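Local coordinates for novel antigen receptor (Ginglymostoma cirratum, PDB 4Q97), which forms the C1 constant domain of the shark IgNAR antibody heavy chain, an immunoglobulin domain that probably serves as a structural module of the antibody, at residues A[41-46]-A[94-99]. Sequence-based numbering, arbitrary orientation.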
loop_
_atom_site.group_PDB
_atom_site.type_symbol
_atom_site.label_atom_id
_atom_site.label_comp_id
_atom_site.label_asym_id
_atom_site.label_seq_id
_atom_site.Cartn_x
_atom_site.Cartn_y
_atom_site.Cartn_z
ATOM N N GLU A 41 4.207 15.171 9.123
ATOM C CA GLU A 41 4.520 14.294 7.989
ATOM C C GLU A 41 5.930 13.675 8.030
ATOM O O GLU A 41 6.102 12.516 7.665
ATOM C CB GLU A 41 4.268 15.022 6.660
ATOM C CG GLU A 41 5.210 16.176 6.372
ATOM C CD GLU A 41 4.484 17.397 5.845
ATOM O OE1 GLU A 41 4.352 18.373 6.613
ATOM O OE2 GLU A 41 4.034 17.379 4.677
ATOM N N ASN A 42 6.918 14.450 8.479
ATOM C CA ASN A 42 8.317 14.013 8.577
ATOM C C ASN A 42 8.569 12.577 9.034
ATOM O O ASN A 42 8.469 12.266 10.220
ATOM C CB ASN A 42 9.110 14.971 9.470
ATOM C CG ASN A 42 9.957 15.944 8.675
ATOM O OD1 ASN A 42 11.171 16.029 8.870
ATOM N ND2 ASN A 42 9.323 16.676 7.763
ATOM N N ILE A 43 8.908 11.715 8.080
ATOM C CA ILE A 43 9.317 10.342 8.372
ATOM C C ILE A 43 10.554 9.939 7.574
ATOM O O ILE A 43 10.831 10.508 6.513
ATOM C CB ILE A 43 8.188 9.326 8.081
ATOM C CG1 ILE A 43 7.474 9.679 6.769
ATOM C CG2 ILE A 43 7.216 9.248 9.258
ATOM C CD1 ILE A 43 6.522 8.617 6.266
ATOM N N ALA A 44 11.294 8.964 8.096
ATOM C CA ALA A 44 12.371 8.310 7.350
ATOM C C ALA A 44 12.037 6.829 7.171
ATOM O O ALA A 44 11.734 6.134 8.147
ATOM C CB ALA A 44 13.704 8.475 8.069
ATOM N N VAL A 45 12.074 6.363 5.921
ATOM C CA VAL A 45 11.795 4.960 5.595
ATOM C C VAL A 45 13.051 4.278 5.066
ATOM O O VAL A 45 13.758 4.830 4.221
ATOM C CB VAL A 45 10.680 4.804 4.531
ATOM C CG1 VAL A 45 10.197 3.358 4.461
ATOM C CG2 VAL A 45 9.516 5.734 4.816
ATOM N N SER A 46 13.310 3.071 5.558
ATOM C CA SER A 46 14.453 2.276 5.108
ATOM C C SER A 46 14.152 0.781 5.151
ATOM O O SER A 46 13.565 0.277 6.112
ATOM C CB SER A 46 15.700 2.592 5.934
ATOM O OG SER A 46 15.452 2.396 7.311
ATOM N N VAL A 94 10.664 2.581 10.117
ATOM C CA VAL A 94 10.051 3.908 10.041
ATOM C C VAL A 94 10.465 4.808 11.212
ATOM O O VAL A 94 10.293 4.453 12.385
ATOM C CB VAL A 94 8.510 3.832 9.971
ATOM C CG1 VAL A 94 7.932 5.210 9.663
ATOM C CG2 VAL A 94 8.062 2.814 8.925
ATOM N N SER A 95 11.001 5.979 10.875
ATOM C CA SER A 95 11.455 6.948 11.865
ATOM C C SER A 95 10.597 8.194 11.873
ATOM O O SER A 95 10.280 8.748 10.820
ATOM C CB SER A 95 12.915 7.338 11.624
ATOM O OG SER A 95 13.713 7.006 12.745
ATOM N N HIS A 96 10.237 8.631 13.076
ATOM C CA HIS A 96 9.403 9.804 13.271
ATOM C C HIS A 96 9.985 10.599 14.432
ATOM O O HIS A 96 9.719 10.308 15.598
ATOM C CB HIS A 96 7.955 9.378 13.538
ATOM C CG HIS A 96 6.963 10.498 13.457
ATOM N ND1 HIS A 96 6.803 11.271 12.328
ATOM C CD2 HIS A 96 6.065 10.959 14.357
ATOM C CE1 HIS A 96 5.860 12.169 12.544
ATOM N NE2 HIS A 96 5.394 11.999 13.768
ATOM N N SER A 97 10.805 11.593 14.098
ATOM C CA SER A 97 11.513 12.390 15.099
ATOM C C SER A 97 10.582 13.062 16.103
ATOM O O SER A 97 10.850 13.039 17.305
ATOM C CB SER A 97 12.390 13.446 14.430
ATOM O OG SER A 97 13.090 14.203 15.402
ATOM N N ALA A 98 9.491 13.645 15.607
ATOM C CA ALA A 98 8.586 14.436 16.442
ATOM C C ALA A 98 8.004 13.635 17.607
ATOM O O ALA A 98 7.621 14.198 18.632
ATOM C CB ALA A 98 7.476 15.041 15.597
ATOM N N THR A 99 7.956 12.318 17.436
ATOM C CA THR A 99 7.451 11.410 18.458
ATOM C C THR A 99 8.587 10.566 19.052
ATOM O O THR A 99 8.349 9.716 19.913
ATOM C CB THR A 99 6.325 10.509 17.895
ATOM O OG1 THR A 99 5.742 9.739 18.948
ATOM C CG2 THR A 99 6.859 9.557 16.845
#
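H96 bonds through ND1 to the backbone O of N42, at 2.9 Å, where the end of strand 89-96 meets the turn leading into strand 44-49. The bond is bent, with 140° at the hydrogen. The carbonyl oxygen lies at the ring edge, 21° out of the ring plane. CG of H96 lies anti to the backbone N, and the ring's turn about CB-CG (chi2 58°) brings ND1 to N42 O; NE2, the ring's other nitrogen, hydrogen-bonds to the backbone O of Y39. I43 meets the same ring obliquely: its CG2 methyl lies 3.7 Å from H96 ND1. That methyl sits beside its own backbone N and also reaches V94 CG1, at 4.1 Å, whereas the CG1 arm, held between backbone N and carbonyl carbon, leads away from 94-99; the side chain also touches Y38 and C73 of the opposing sheet.

Further on, A44 and S95 form an antiparallel hydrogen-bonded pair: A44 N gives to S95 O, and S95 N to A44 O at 2.8 Å. Their CB atoms, 3.8 Å apart, share one face of the sheet. V45 and V94, the following non-hydrogen-bonded pair, turn to the other face, where both touch I35 of strand 28-38 in the opposing sheet. Each carbonyl in the exchange also receives a CA-H contact, I43 CA standing 3.1 Å from S95 O.

These two strands are inner neighbours in one sheet of the C1-set immunoglobulin sandwich. Beyond the last backbone pair, a side-chain-to-backbone bond from the buried imidazole takes over. Two carbonyl acceptors call for N-H on both nitrogens, consistent with a protonated imidazole whose pKa may be raised; the two bonds fix the ring's rotation and hold the Y39-N42 turn against the end of strand 89-96.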